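Local coordinates for protein phosphoserine phosphatase RsbX (Bacillus subtilis, PDB 3W42) that removes phosphate from phosphoserine in RsbS, restraining the activity of sigma-B, the general stress response factor, during growth and after stress, at residues C25-M31 / D190-I194; M1-E5 / V14-N18. Residues are numbered along the deposited sequence.

How the contacts relate
Contact 1 is buried, centred about 8 Å from the centre of the chain, and packs one sheet of the PPM-type phosphatase sandwich on the other, with no backbone hydrogen bond between its two strands. Contact 2 lies at the surface, about 12 Å from that centre, and pairs strands 2-6 and 10-17 within one sheet. In contact 1 both direct hydrogen bonds have a side-chain acceptor and two waters bridge further; in contact 2 all four are main chain to main chain. Strand 10-17 neighbours strand 191-198, so both contacts reach the same sheet, their centres about 8 Å apart. Thr192 OG1 and Gln16 NE2, 2.9 Å apart, join them, as do Tyr193 O and Tyr15 N, also 2.9 Å apart.

Contact 1. Residues C25-M31 / D190-I194; sequences CGDSFFM and DLTYI
Strands 27-31 and 191-194 belong to the two facing sheets of the alpha-beta beta-alpha sandwich. Their axes approach to 7.6 Å and run 17° from parallel, too far apart for strand pairing, so side chains bridge the gap. Both are extended; the loop residues Cys25 and Asp190 come closest, CA to CA 6.4 Å.

Asp190, Ile194 and Thr192 lose most surface, and their CA-to-CB bonds all point toward 25-31. Asp190 (chi1 m) accepts a hydrogen bond at OD2 from Gly26 N, 2.8 Å away at an N-H...O angle of 161°, while its OD1 receives Lys19 N. Thr192 (chi1 m) donates from OG1 to Asp27 OD2 at 2.7 Å; its methyl CG2 lies 4.2 Å from Phe29 CD2. Ile194 (m, t) fills the apolar end: CD1 is 4.3 Å from Phe29 CB, and CG2 is 3.6 Å from Met31 CE, brought across by the t, p, p rotamer of Met31. Cys40 and Val42 of strand 37-45 also touch Ile194.

Asp27 (chi1 m) faces Asp190, OD1 to OD2 4.5 Å. Water 1 donates to Asp27 OD1 and Asp190 O, both at 2.8 Å; water 2 lies 2.8 Å from Asp27 OD1 and 2.7 Å from Asp190 OD2.

The polar end adjoins the manganese site of Asp44, Asp156 and Asp189, the side chain of Asp27 lying about 4 Å from the ion. These like charges, each carboxylate held by its own donor and with water 2 near both, are consistent with an acidic rim beside the manganese site, passing into apolar sheet packing at Ile194.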
loop_
_atom_site.group_PDB
_atom_site.type_symbol
_atom_site.label_atom_id
_atom_site.label_comp_id
_atom_site.label_asym_id
_atom_site.label_seq_id
_atom_site.Cartn_x
_atom_site.Cartn_y
_atom_site.Cartn_z
ATOM N N CYS A 25 14.065 -7.340 5.512
ATOM C CA CYS A 25 12.976 -6.334 5.562
ATOM C C CYS A 25 11.767 -6.971 6.199
ATOM O O CYS A 25 11.381 -8.111 5.887
ATOM C CB CYS A 25 12.701 -5.890 4.161
ATOM S SG CYS A 25 11.650 -4.429 4.078
ATOM N N GLY A 26 11.118 -6.245 7.092
ATOM C CA GLY A 26 9.842 -6.675 7.654
ATOM C C GLY A 26 8.625 -6.212 6.888
ATOM O O GLY A 26 7.528 -6.695 7.211
ATOM N N ASP A 27 8.791 -5.333 5.923
ATOM C CA ASP A 27 7.722 -4.862 5.080
ATOM C C ASP A 27 7.619 -5.775 3.857
ATOM O O ASP A 27 8.624 -6.283 3.359
ATOM C CB ASP A 27 7.947 -3.457 4.542
ATOM C CG ASP A 27 7.871 -2.266 5.528
ATOM O OD1 ASP A 27 7.552 -2.476 6.703
ATOM O OD2 ASP A 27 8.155 -1.138 5.028
ATOM N N SER A 28 6.447 -5.898 3.278
ATOM C CA SER A 28 6.287 -6.549 1.990
ATOM C C SER A 28 5.291 -5.734 1.144
ATOM O O SER A 28 4.535 -4.877 1.623
ATOM C CB SER A 28 5.928 -8.054 2.115
ATOM O OG SER A 28 6.799 -8.902 2.829
ATOM N N PHE A 29 5.310 -6.027 -0.165
ATOM C CA PHE A 29 4.355 -5.440 -1.106
ATOM C C PHE A 29 4.045 -6.439 -2.166
ATOM O O PHE A 29 4.787 -7.360 -2.441
ATOM C CB PHE A 29 4.880 -4.158 -1.700
ATOM C CG PHE A 29 6.157 -4.406 -2.560
ATOM C CD1 PHE A 29 6.069 -4.778 -3.874
ATOM C CD2 PHE A 29 7.419 -4.305 -1.974
ATOM C CE1 PHE A 29 7.191 -5.028 -4.608
ATOM C CE2 PHE A 29 8.529 -4.558 -2.725
ATOM C CZ PHE A 29 8.399 -4.973 -3.993
ATOM N N PHE A 30 2.913 -6.213 -2.814
ATOM C CA PHE A 30 2.565 -6.918 -4.051
ATOM C C PHE A 30 1.882 -5.922 -4.989
ATOM O O PHE A 30 1.052 -5.098 -4.524
ATOM C CB PHE A 30 1.653 -8.132 -3.816
ATOM C CG PHE A 30 1.397 -8.854 -5.102
ATOM C CD1 PHE A 30 2.395 -9.594 -5.673
ATOM C CD2 PHE A 30 0.202 -8.718 -5.790
ATOM C CE1 PHE A 30 2.168 -10.207 -6.937
ATOM C CE2 PHE A 30 -0.007 -9.306 -6.989
ATOM C CZ PHE A 30 0.952 -10.043 -7.580
ATOM N N MET A 31 2.122 -5.986 -6.259
ATOM C CA MET A 31 1.591 -5.009 -7.302
ATOM C C MET A 31 1.330 -5.878 -8.540
ATOM O O MET A 31 2.319 -6.429 -9.029
ATOM C CB MET A 31 2.537 -3.866 -7.773
ATOM C CG MET A 31 2.096 -3.088 -9.030
ATOM S SD MET A 31 0.489 -2.242 -8.895
ATOM C CE MET A 31 1.160 -1.237 -7.821
ATOM N N ASP A 190 12.282 0.191 8.187
ATOM C CA ASP A 190 11.920 -0.195 6.844
ATOM C C ASP A 190 10.918 0.799 6.280
ATOM O O ASP A 190 10.002 1.243 7.004
ATOM C CB ASP A 190 11.289 -1.575 6.868
ATOM C CG ASP A 190 12.212 -2.684 7.428
ATOM O OD1 ASP A 190 13.427 -2.618 7.194
ATOM O OD2 ASP A 190 11.660 -3.626 8.019
ATOM N N LEU A 191 11.089 1.138 5.027
ATOM C CA LEU A 191 10.240 2.162 4.380
ATOM C C LEU A 191 9.813 1.607 3.058
ATOM O O LEU A 191 10.663 1.313 2.189
ATOM C CB LEU A 191 11.055 3.442 4.224
ATOM C CG LEU A 191 10.339 4.711 3.833
ATOM C CD1 LEU A 191 11.231 5.923 4.080
ATOM C CD2 LEU A 191 9.875 4.716 2.422
ATOM N N THR A 192 8.487 1.484 2.845
ATOM C CA THR A 192 7.864 0.987 1.617
ATOM C C THR A 192 6.799 1.907 1.200
ATOM O O THR A 192 5.954 2.299 2.029
ATOM C CB THR A 192 7.308 -0.441 1.826
ATOM O OG1 THR A 192 8.317 -1.291 2.327
ATOM C CG2 THR A 192 6.797 -1.012 0.551
ATOM N N TYR A 193 6.750 2.241 -0.092
ATOM C CA TYR A 193 5.581 2.943 -0.610
ATOM C C TYR A 193 5.317 2.515 -2.026
ATOM O O TYR A 193 6.208 2.122 -2.773
ATOM C CB TYR A 193 5.688 4.491 -0.482
ATOM C CG TYR A 193 6.828 5.168 -1.167
ATOM C CD1 TYR A 193 6.819 5.454 -2.514
ATOM C CD2 TYR A 193 7.927 5.590 -0.439
ATOM C CE1 TYR A 193 7.889 6.146 -3.106
ATOM C CE2 TYR A 193 8.956 6.290 -1.024
ATOM C CZ TYR A 193 8.951 6.556 -2.333
ATOM O OH TYR A 193 10.012 7.257 -2.877
ATOM N N ILE A 194 4.039 2.622 -2.408
ATOM C CA ILE A 194 3.567 2.435 -3.765
ATOM C C ILE A 194 2.910 3.726 -4.180
ATOM O O ILE A 194 2.015 4.206 -3.500
ATOM C CB ILE A 194 2.589 1.275 -3.899
ATOM C CG1 ILE A 194 3.171 -0.059 -3.451
ATOM C CG2 ILE A 194 2.028 1.211 -5.327
ATOM C CD1 ILE A 194 2.230 -1.262 -3.572
HETATM O O HOH W 1 7.858 -0.133 8.124
HETATM O O HOH W 2 9.037 -3.686 8.690
#

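Contact 2. Residues M1-E5 / V14-N18; sequences MIQVE and VYQLN
A classical antiparallel ladder joins 1-5 to 14-18, the two arms of a beta hairpin: the axes of strands 2-5 and 14-17 lie 4.9 Å apart at 172°, with both backbones extended.

Val14 (chi1 t) forms a hydrogen-bonded pair with Gln3, CA-CA 5.1 Å: Val14 N donates to Gln3 O at 2.8 Å, and Gln3 N to Val14 O at 2.9 Å. Next, Tyr15 (chi1 t) makes a non-hydrogen-bonded pair with Ile2, CA-CA 4.7 Å; its CD2 meets Ile2 CG1 at 4.1 Å on the other face of the sheet from Val14 and Gln3, and its ring stacks on Tyr193. Gln16 N donates to Met1 O at 3.0 Å and Gln16 O accepts from Met1 N at 2.9 Å, while its side-chain NE2 hydrogen-bonds Thr192 OG1 of the neighbouring strand 191-198. Leu17 brings CD1 to 3.8 Å from Met1 N.

Strand 2-6 is an outermost strand of its sheet. Four main-chain hydrogen bonds, including one from the terminal amine, against sparse apolar contact, imply that backbone pairing chiefly fastens this edge.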
loop_
_atom_site.group_PDB
_atom_site.type_symbol
_atom_site.label_atom_id
_atom_site.label_comp_id
_atom_site.label_asym_id
_atom_site.label_seq_id
_atom_site.Cartn_x
_atom_site.Cartn_y
_atom_site.Cartn_z
ATOM N N MET A 1 15.456 -0.032 -3.340
ATOM C CA MET A 1 14.973 -0.742 -4.553
ATOM C C MET A 1 13.737 0.050 -5.095
ATOM O O MET A 1 12.905 0.521 -4.327
ATOM C CB MET A 1 14.473 -2.065 -4.104
ATOM C CG MET A 1 13.913 -2.867 -5.175
ATOM S SD MET A 1 12.272 -2.400 -5.743
ATOM C CE MET A 1 11.749 -3.880 -6.637
ATOM N N ILE A 2 13.750 0.248 -6.397
ATOM C CA ILE A 2 12.636 0.901 -7.098
ATOM C C ILE A 2 12.183 0.048 -8.233
ATOM O O ILE A 2 12.993 -0.465 -8.995
ATOM C CB ILE A 2 13.039 2.262 -7.613
ATOM C CG1 ILE A 2 13.333 3.189 -6.462
ATOM C CG2 ILE A 2 11.972 2.819 -8.566
ATOM C CD1 ILE A 2 13.734 4.606 -6.901
ATOM N N GLN A 3 10.876 -0.115 -8.393
ATOM C CA GLN A 3 10.308 -0.795 -9.500
ATOM C C GLN A 3 9.213 0.060 -10.143
ATOM O O GLN A 3 8.312 0.526 -9.427
ATOM C CB GLN A 3 9.823 -2.167 -9.061
ATOM C CG GLN A 3 9.249 -2.851 -10.269
ATOM C CD GLN A 3 8.639 -4.165 -10.050
ATOM O OE1 GLN A 3 8.758 -4.806 -9.010
ATOM N NE2 GLN A 3 7.913 -4.590 -11.107
ATOM N N VAL A 4 9.258 0.258 -11.445
ATOM C CA VAL A 4 8.277 1.083 -12.151
ATOM C C VAL A 4 7.513 0.233 -13.141
ATOM O O VAL A 4 8.051 -0.752 -13.673
ATOM C CB VAL A 4 8.918 2.257 -12.863
ATOM C CG1 VAL A 4 9.493 3.212 -11.830
ATOM C CG2 VAL A 4 9.977 1.858 -13.893
ATOM N N GLU A 5 6.241 0.569 -13.378
ATOM C CA GLU A 5 5.437 -0.077 -14.385
ATOM C C GLU A 5 4.493 0.945 -14.974
ATOM O O GLU A 5 4.216 1.972 -14.339
ATOM C CB GLU A 5 4.627 -1.253 -13.809
ATOM C CG GLU A 5 5.508 -2.406 -13.212
ATOM C CD GLU A 5 6.372 -3.213 -14.170
ATOM O OE1 GLU A 5 7.318 -3.951 -13.680
ATOM O OE2 GLU A 5 6.193 -3.146 -15.420
ATOM N N VAL A 14 7.119 1.486 -7.075
ATOM C CA VAL A 14 7.267 0.886 -5.757
ATOM C C VAL A 14 8.677 1.204 -5.256
ATOM O O VAL A 14 9.663 0.978 -6.011
ATOM C CB VAL A 14 7.070 -0.615 -5.760
ATOM C CG1 VAL A 14 7.249 -1.179 -4.323
ATOM C CG2 VAL A 14 5.812 -0.987 -6.419
ATOM N N TYR A 15 8.804 1.706 -4.048
ATOM C CA TYR A 15 10.061 1.991 -3.373
ATOM C C TYR A 15 10.110 1.153 -2.130
ATOM O O TYR A 15 9.138 1.109 -1.356
ATOM C CB TYR A 15 10.097 3.468 -3.000
ATOM C CG TYR A 15 11.342 3.881 -2.175
ATOM C CD1 TYR A 15 11.417 3.565 -0.784
ATOM C CD2 TYR A 15 12.351 4.540 -2.725
ATOM C CE1 TYR A 15 12.569 3.796 -0.013
ATOM C CE2 TYR A 15 13.522 4.860 -1.892
ATOM C CZ TYR A 15 13.594 4.446 -0.585
ATOM O OH TYR A 15 14.731 4.768 0.196
ATOM N N GLN A 16 11.258 0.504 -1.868
ATOM C CA GLN A 16 11.459 -0.127 -0.586
ATOM C C GLN A 16 12.907 -0.039 -0.186
ATOM O O GLN A 16 13.804 -0.319 -1.008
ATOM C CB GLN A 16 11.028 -1.604 -0.611
ATOM C CG GLN A 16 11.118 -2.254 0.757
ATOM C CD GLN A 16 10.536 -3.595 0.774
ATOM O OE1 GLN A 16 11.238 -4.564 0.418
ATOM N NE2 GLN A 16 9.320 -3.746 1.237
ATOM N N LEU A 17 13.168 0.283 1.047
ATOM C CA LEU A 17 14.521 0.268 1.604
ATOM C C LEU A 17 14.457 -0.200 3.041
ATOM O O LEU A 17 13.563 0.157 3.793
ATOM C CB LEU A 17 15.192 1.635 1.563
ATOM C CG LEU A 17 16.728 1.461 1.383
ATOM C CD1 LEU A 17 17.086 0.999 -0.077
ATOM C CD2 LEU A 17 17.324 2.829 1.622
ATOM N N ASN A 18 15.403 -1.034 3.425
ATOM C CA ASN A 18 15.445 -1.552 4.769
ATOM C C ASN A 18 15.917 -0.488 5.751
ATOM O O ASN A 18 16.692 0.426 5.431
ATOM C CB ASN A 18 16.445 -2.730 4.861
ATOM C CG ASN A 18 15.964 -3.925 4.147
ATOM O OD1 ASN A 18 14.969 -3.939 3.419
ATOM N ND2 ASN A 18 16.698 -5.056 4.376
#